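Putative SAM-dependent O-methyltranferase from Podospora anserina probably transfers the methyl group of S-adenosylmethionine to a hydroxyl oxygen of an acceptor in a cation-dependent reaction. One contact in two of its structures: PDB 4YMG (chain A, 1.90 Å), residues 69-74 and 140-145, and PDB 4YMH (chain B, 1.88 Å), residues 69-74 and 140-145. One frame, after least-squares fit of the local backbone (RMSD 0.15 Å); residues are numbered along the deposited sequences.

Structure 1 (4YMG); sequences ILEIGC and LIFVDA. With SAM (S-adenosylmethionine), chain C.
Ile69 to Ile72 pair in parallel with Leu140 to Val143, joining the first and fourth strands in the middle of the 3-2-1-4-5-7-6 sheet of a class I methyltransferase. In the backbone ladder Leu70 uses both its N and its O toward the neighbouring strand: N to Leu140 O, and O to Phe142 N at 2.8 Å. On the face under helix 78-86, Ile69 and Leu140 lie alongside, CG1 to CB 4.1 Å. Next to them Glu71 OE1 stands at the edge of the Phe142 ring, 3.7 Å from CD2; hydrogen bonds with Ser79 OG and Thr96 OG1 hold this buried carboxylate. On the opposite face, toward helix 150-159, Leu70 CD2 meets Ile141 CG2 at 4.1 Å, and Ile72 CG2 touches Ala145 CB at 3.7 Å. Beyond the strand ends the two segments hold the amino group of SAM, whose N donates to Gly73 O (2.9 Å) and to Asp144 OD2 (2.8 Å). With CG anti to the backbone N (chi1 -168°), Asp144 brings its carboxylate to the ligand, OD1 lying 4.0 Å from the SAM methyl CE.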
loop_
_atom_site.group_PDB
_atom_site.type_symbol
_atom_site.label_atom_id
_atom_site.label_comp_id
_atom_site.label_asym_id
_atom_site.label_seq_id
_atom_site.Cartn_x
_atom_site.Cartn_y
_atom_site.Cartn_z
ATOM N N ILE A 69 -5.768 9.340 -15.752
ATOM C CA ILE A 69 -6.272 8.254 -14.924
ATOM C C ILE A 69 -7.446 7.565 -15.593
ATOM O O ILE A 69 -8.362 8.223 -16.101
ATOM C CB ILE A 69 -6.712 8.770 -13.541
ATOM C CG1 ILE A 69 -5.504 9.289 -12.767
ATOM C CG2 ILE A 69 -7.440 7.676 -12.768
ATOM C CD1 ILE A 69 -5.869 9.886 -11.421
ATOM N N LEU A 70 -7.403 6.239 -15.613
ATOM C CA LEU A 70 -8.538 5.433 -16.052
ATOM C C LEU A 70 -9.108 4.650 -14.884
ATOM O O LEU A 70 -8.361 4.047 -14.118
ATOM C CB LEU A 70 -8.109 4.469 -17.155
ATOM C CG LEU A 70 -9.090 3.374 -17.552
ATOM C CD1 LEU A 70 -10.359 3.971 -18.165
ATOM C CD2 LEU A 70 -8.399 2.452 -18.536
ATOM N N GLU A 71 -10.425 4.627 -14.732
ATOM C CA GLU A 71 -10.975 3.687 -13.770
ATOM C C GLU A 71 -12.115 2.903 -14.399
ATOM O O GLU A 71 -12.876 3.414 -15.239
ATOM C CB GLU A 71 -11.417 4.401 -12.474
ATOM C CG GLU A 71 -12.801 4.948 -12.526
ATOM C CD GLU A 71 -13.313 5.506 -11.205
ATOM O OE1 GLU A 71 -12.617 5.419 -10.161
ATOM O OE2 GLU A 71 -14.459 6.007 -11.220
ATOM N N ILE A 72 -12.204 1.646 -14.041
ATOM C CA ILE A 72 -13.255 0.793 -14.468
ATOM C C ILE A 72 -14.187 0.513 -13.307
ATOM O O ILE A 72 -13.825 -0.099 -12.353
ATOM C CB ILE A 72 -12.723 -0.501 -15.078
ATOM C CG1 ILE A 72 -11.502 -0.219 -15.945
ATOM C CG2 ILE A 72 -13.806 -1.254 -15.768
ATOM C CD1 ILE A 72 -10.849 -1.444 -16.499
ATOM N N GLY A 73 -15.382 1.045 -13.408
ATOM C CA GLY A 73 -16.462 0.813 -12.483
ATOM C C GLY A 73 -16.821 2.022 -11.671
ATOM O O GLY A 73 -16.540 2.105 -10.534
ATOM N N CYS A 74 -17.433 2.987 -12.309
ATOM C CA CYS A 74 -17.669 4.297 -11.752
ATOM C C CYS A 74 -18.624 4.302 -10.556
ATOM O O CYS A 74 -18.439 5.014 -9.641
ATOM C CB CYS A 74 -18.221 5.217 -12.808
ATOM S SG CYS A 74 -18.311 6.930 -12.349
ATOM N N LEU A 140 -2.250 5.879 -14.203
ATOM C CA LEU A 140 -2.852 5.171 -13.078
ATOM C C LEU A 140 -4.155 4.594 -13.557
ATOM O O LEU A 140 -4.983 5.305 -14.113
ATOM C CB LEU A 140 -3.072 6.100 -11.877
ATOM C CG LEU A 140 -3.465 5.449 -10.539
ATOM C CD1 LEU A 140 -3.192 6.405 -9.397
ATOM C CD2 LEU A 140 -4.935 5.016 -10.511
ATOM N N ILE A 141 -4.321 3.294 -13.360
ATOM C CA ILE A 141 -5.539 2.617 -13.746
ATOM C C ILE A 141 -6.101 1.902 -12.526
ATOM O O ILE A 141 -5.414 1.090 -11.898
ATOM C CB ILE A 141 -5.304 1.600 -14.892
ATOM C CG1 ILE A 141 -4.683 2.292 -16.117
ATOM C CG2 ILE A 141 -6.610 0.873 -15.244
ATOM C CD1 ILE A 141 -4.281 1.310 -17.235
ATOM N N PHE A 142 -7.354 2.198 -12.214
ATOM C CA PHE A 142 -8.045 1.608 -11.067
ATOM C C PHE A 142 -9.109 0.637 -11.565
ATOM O O PHE A 142 -10.095 1.046 -12.175
ATOM C CB PHE A 142 -8.670 2.715 -10.214
ATOM C CG PHE A 142 -9.340 2.231 -8.941
ATOM C CD1 PHE A 142 -8.668 1.417 -8.050
ATOM C CD2 PHE A 142 -10.624 2.661 -8.615
ATOM C CE1 PHE A 142 -9.284 1.004 -6.865
ATOM C CE2 PHE A 142 -11.239 2.256 -7.440
ATOM C CZ PHE A 142 -10.570 1.424 -6.564
ATOM N N VAL A 143 -8.908 -0.649 -11.319
ATOM C CA VAL A 143 -9.847 -1.663 -11.792
ATOM C C VAL A 143 -10.766 -2.035 -10.644
ATOM O O VAL A 143 -10.324 -2.622 -9.664
ATOM C CB VAL A 143 -9.117 -2.929 -12.308
ATOM C CG1 VAL A 143 -10.134 -4.032 -12.689
ATOM C CG2 VAL A 143 -8.211 -2.569 -13.479
ATOM N N ASP A 144 -12.044 -1.693 -10.767
ATOM C CA ASP A 144 -12.960 -1.850 -9.646
ATOM C C ASP A 144 -14.385 -2.162 -10.122
ATOM O O ASP A 144 -15.359 -1.645 -9.576
ATOM C CB ASP A 144 -12.928 -0.575 -8.795
ATOM C CG ASP A 144 -13.628 -0.734 -7.459
ATOM O OD1 ASP A 144 -13.688 -1.872 -6.949
ATOM O OD2 ASP A 144 -14.128 0.293 -6.938
ATOM N N ALA A 145 -14.493 -3.006 -11.148
ATOM C CA ALA A 145 -15.775 -3.347 -11.747
ATOM C C ALA A 145 -16.144 -4.818 -11.481
ATOM O O ALA A 145 -15.919 -5.325 -10.378
ATOM C CB ALA A 145 -15.742 -3.057 -13.243
HETATM N N SAM C . -15.208 2.602 -8.004
HETATM C CA SAM C . -16.401 2.819 -7.181
HETATM C C SAM C . -16.088 3.422 -5.811
HETATM O O SAM C . -14.945 3.391 -5.330
HETATM O OXT SAM C . -17.000 3.937 -5.162
HETATM C CB SAM C . -17.218 1.551 -6.962
HETATM C CG SAM C . -17.212 0.522 -8.087
HETATM S SD SAM C . -18.540 -0.695 -7.873
HETATM C CE SAM C . -17.725 -1.852 -6.730
HETATM C "C5'" SAM C . -18.469 -1.652 -9.424
HETATM C "C4'" SAM C . -19.116 -0.890 -10.571
HETATM O "O4'" SAM C . -18.798 -1.520 -11.798
HETATM C "C3'" SAM C . -20.638 -0.900 -10.452
HETATM O "O3'" SAM C . -21.108 0.425 -10.525
HETATM C "C2'" SAM C . -21.119 -1.709 -11.648
HETATM O "O2'" SAM C . -22.311 -1.205 -12.208
HETATM C "C1'" SAM C . -19.948 -1.582 -12.611
HETATM N N9 SAM C . -19.829 -2.710 -13.545
HETATM C C8 SAM C . -19.977 -4.057 -13.296
HETATM N N7 SAM C . -19.766 -4.733 -14.457
HETATM C C5 SAM C . -19.464 -3.831 -15.431
HETATM C C6 SAM C . -19.168 -3.947 -16.786
HETATM N N6 SAM C . -19.129 -5.139 -17.375
HETATM N N1 SAM C . -18.906 -2.808 -17.526
HETATM C C2 SAM C . -18.955 -1.564 -16.940
HETATM N N3 SAM C . -19.250 -1.445 -15.597
HETATM C C4 SAM C . -19.489 -2.560 -14.860
#

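Structure 2 (4YMH); sequences ILEIGC and LIFVDA. With SAH (S-adenosyl-L-homocysteine), chain D.
Both backbone polar atoms of Leu70 bond to the neighbouring strand in the backbone ladder: N to Leu140 O, and O to Phe142 N at 2.8 Å. On the face under helix 78-86, Ile69 and Leu140 lie alongside, CG1 to CB 4.2 Å. Next to them Glu71 OE2 stands at the edge of the Phe142 ring, 3.8 Å from CD2; hydrogen bonds with Ser79 OG and Thr96 OG1 hold this buried carboxylate. On the opposite face, toward helix 150-159, Leu70 CD2 meets Ile141 CG2 at 4.0 Å, and Ile72 CG2 touches Ala145 CB at 3.8 Å. Beyond the strand ends the two segments hold the amino group of SAH, whose N donates to Gly73 O (2.9 Å) and to Asp144 OD2 (2.8 Å). Asp144 brings its carboxylate to the ligand with CG anti to the backbone N (chi1 -167°). The SAH sulfur SD carries just two carbons, CG and C5', as expected of the demethylated product of a SAM-dependent transfer.

Comparison
The sequences are identical, and the difference lies in the bound group: SAM with Gly73(A), Cys74(A), Asp144(A) and Ala145(A), against SAH with Gly73(B), Cys74(B), Asp144(B) and Ala145(B). What SAH lacks is the methyl carbon CE on sulfur. In structure 1 this carbon is 4.0 Å from Asp144(A) OD1, a contact that has no counterpart at Asp144(B). With the methyl the sulfur is a sulfonium, formally positive; without it, a neutral thioether. Any electrostatic attraction between the sulfonium methyl and the carboxylate of Asp144(A) would therefore probably be missing for Asp144(B). No movement is found in the side chain of Asp144(A) and Asp144(B), which keeps its place within the error, and the CA atoms that can be compared coincide within the error. The amino group is held alike, by Gly73(A) O and Asp144(A) OD2 in one structure and by Gly73(B) O and Asp144(B) OD2 in the other. The ladder persists too, with Phe142(A) N to Leu70(A) O and Phe142(B) N to Leu70(B) O both 2.8 Å. Ile69(A), Leu70(A), Ile72(A), Leu140(A), Ile141(A), Phe142(A) and the carboxylate end of Glu71(A) match their counterparts in place within the error.

Structure 2 (4YMH)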
loop_
_atom_site.group_PDB
_atom_site.type_symbol
_atom_site.label_atom_id
_atom_site.label_comp_id
_atom_site.label_asym_id
_atom_site.label_seq_id
_atom_site.Cartn_x
_atom_site.Cartn_y
_atom_site.Cartn_z
ATOM N N ILE B 69 -5.793 9.378 -15.759
ATOM C CA ILE B 69 -6.230 8.286 -14.892
ATOM C C ILE B 69 -7.386 7.560 -15.573
ATOM O O ILE B 69 -8.286 8.195 -16.118
ATOM C CB ILE B 69 -6.681 8.795 -13.493
ATOM C CG1 ILE B 69 -5.489 9.338 -12.702
ATOM C CG2 ILE B 69 -7.381 7.678 -12.691
ATOM C CD1 ILE B 69 -5.852 9.980 -11.360
ATOM N N LEU B 70 -7.342 6.237 -15.567
ATOM C CA LEU B 70 -8.468 5.439 -16.051
ATOM C C LEU B 70 -9.071 4.680 -14.885
ATOM O O LEU B 70 -8.348 4.179 -14.031
ATOM C CB LEU B 70 -8.039 4.457 -17.137
ATOM C CG LEU B 70 -9.108 3.412 -17.518
ATOM C CD1 LEU B 70 -10.337 4.075 -18.156
ATOM C CD2 LEU B 70 -8.536 2.344 -18.427
ATOM N N GLU B 71 -10.395 4.602 -14.855
ATOM C CA GLU B 71 -11.103 3.878 -13.814
ATOM C C GLU B 71 -12.159 2.969 -14.440
ATOM O O GLU B 71 -12.908 3.385 -15.319
ATOM C CB GLU B 71 -11.731 4.877 -12.844
ATOM C CG GLU B 71 -12.945 4.392 -12.118
ATOM C CD GLU B 71 -13.424 5.389 -11.094
ATOM O OE1 GLU B 71 -14.548 5.922 -11.252
ATOM O OE2 GLU B 71 -12.673 5.632 -10.127
ATOM N N ILE B 72 -12.202 1.714 -14.014
ATOM C CA ILE B 72 -13.192 0.789 -14.538
ATOM C C ILE B 72 -14.155 0.480 -13.397
ATOM O O ILE B 72 -13.757 -0.118 -12.392
ATOM C CB ILE B 72 -12.547 -0.495 -15.096
ATOM C CG1 ILE B 72 -11.401 -0.148 -16.053
ATOM C CG2 ILE B 72 -13.590 -1.348 -15.806
ATOM C CD1 ILE B 72 -10.712 -1.367 -16.681
ATOM N N GLY B 73 -15.407 0.929 -13.542
ATOM C CA GLY B 73 -16.426 0.766 -12.517
ATOM C C GLY B 73 -16.630 2.067 -11.759
ATOM O O GLY B 73 -15.942 2.342 -10.779
ATOM N N CYS B 74 -17.587 2.876 -12.207
ATOM C CA CYS B 74 -17.778 4.214 -11.640
ATOM C C CYS B 74 -18.694 4.210 -10.412
ATOM O O CYS B 74 -18.464 4.971 -9.467
ATOM C CB CYS B 74 -18.343 5.156 -12.707
ATOM S SG CYS B 74 -18.452 6.888 -12.200
ATOM N N LEU B 140 -2.204 5.881 -14.240
ATOM C CA LEU B 140 -2.829 5.159 -13.139
ATOM C C LEU B 140 -4.134 4.581 -13.622
ATOM O O LEU B 140 -4.952 5.279 -14.233
ATOM C CB LEU B 140 -3.050 6.061 -11.920
ATOM C CG LEU B 140 -3.532 5.359 -10.641
ATOM C CD1 LEU B 140 -3.060 6.107 -9.411
ATOM C CD2 LEU B 140 -5.065 5.185 -10.593
ATOM N N ILE B 141 -4.311 3.288 -13.366
ATOM C CA ILE B 141 -5.531 2.601 -13.747
ATOM C C ILE B 141 -6.132 1.901 -12.529
ATOM O O ILE B 141 -5.472 1.110 -11.881
ATOM C CB ILE B 141 -5.259 1.567 -14.870
ATOM C CG1 ILE B 141 -4.580 2.265 -16.061
ATOM C CG2 ILE B 141 -6.558 0.896 -15.287
ATOM C CD1 ILE B 141 -4.306 1.371 -17.255
ATOM N N PHE B 142 -7.376 2.224 -12.208
ATOM C CA PHE B 142 -8.080 1.661 -11.064
ATOM C C PHE B 142 -9.143 0.679 -11.550
ATOM O O PHE B 142 -10.116 1.098 -12.168
ATOM C CB PHE B 142 -8.716 2.799 -10.247
ATOM C CG PHE B 142 -9.372 2.360 -8.954
ATOM C CD1 PHE B 142 -8.679 1.588 -8.024
ATOM C CD2 PHE B 142 -10.661 2.783 -8.645
ATOM C CE1 PHE B 142 -9.274 1.209 -6.817
ATOM C CE2 PHE B 142 -11.268 2.419 -7.445
ATOM C CZ PHE B 142 -10.571 1.622 -6.529
ATOM N N VAL B 143 -8.973 -0.615 -11.258
ATOM C CA VAL B 143 -9.916 -1.654 -11.689
ATOM C C VAL B 143 -10.843 -2.018 -10.543
ATOM O O VAL B 143 -10.402 -2.577 -9.538
ATOM C CB VAL B 143 -9.183 -2.924 -12.165
ATOM C CG1 VAL B 143 -10.182 -3.969 -12.715
ATOM C CG2 VAL B 143 -8.165 -2.556 -13.203
ATOM N N ASP B 144 -12.123 -1.698 -10.680
ATOM C CA ASP B 144 -13.046 -1.888 -9.577
ATOM C C ASP B 144 -14.434 -2.263 -10.096
ATOM O O ASP B 144 -15.425 -1.861 -9.516
ATOM C CB ASP B 144 -13.095 -0.605 -8.731
ATOM C CG ASP B 144 -13.783 -0.792 -7.375
ATOM O OD1 ASP B 144 -13.919 -1.937 -6.897
ATOM O OD2 ASP B 144 -14.205 0.229 -6.790
ATOM N N ALA B 145 -14.497 -3.024 -11.188
ATOM C CA ALA B 145 -15.788 -3.386 -11.800
ATOM C C ALA B 145 -16.197 -4.838 -11.500
ATOM O O ALA B 145 -15.987 -5.327 -10.387
ATOM C CB ALA B 145 -15.738 -3.151 -13.302
HETATM N N SAH D . -15.364 2.559 -7.906
HETATM C CA SAH D . -16.536 2.800 -7.113
HETATM C CB SAH D . -17.357 1.528 -6.923
HETATM C CG SAH D . -17.489 0.595 -8.124
HETATM S SD SAH D . -18.606 -0.712 -7.777
HETATM C C SAH D . -16.175 3.344 -5.757
HETATM O O SAH D . -16.998 3.951 -5.114
HETATM O OXT SAH D . -15.049 3.154 -5.322
HETATM C "C5'" SAH D . -18.510 -1.517 -9.324
HETATM C "C4'" SAH D . -19.214 -0.791 -10.460
HETATM O "O4'" SAH D . -18.906 -1.428 -11.686
HETATM C "C3'" SAH D . -20.719 -0.840 -10.344
HETATM O "O3'" SAH D . -21.271 0.453 -10.418
HETATM C "C2'" SAH D . -21.164 -1.667 -11.522
HETATM O "O2'" SAH D . -22.418 -1.312 -12.012
HETATM C "C1'" SAH D . -20.040 -1.494 -12.514
HETATM N N9 SAH D . -19.900 -2.618 -13.451
HETATM C C8 SAH D . -20.079 -3.904 -13.210
HETATM N N7 SAH D . -19.855 -4.623 -14.295
HETATM C C5 SAH D . -19.520 -3.793 -15.253
HETATM C C6 SAH D . -19.141 -3.897 -16.660
HETATM N N6 SAH D . -19.101 -5.087 -17.218
HETATM N N1 SAH D . -18.841 -2.790 -17.333
HETATM C C2 SAH D . -18.880 -1.606 -16.732
HETATM N N3 SAH D . -19.206 -1.429 -15.465
HETATM C C4 SAH D . -19.531 -2.471 -14.691
#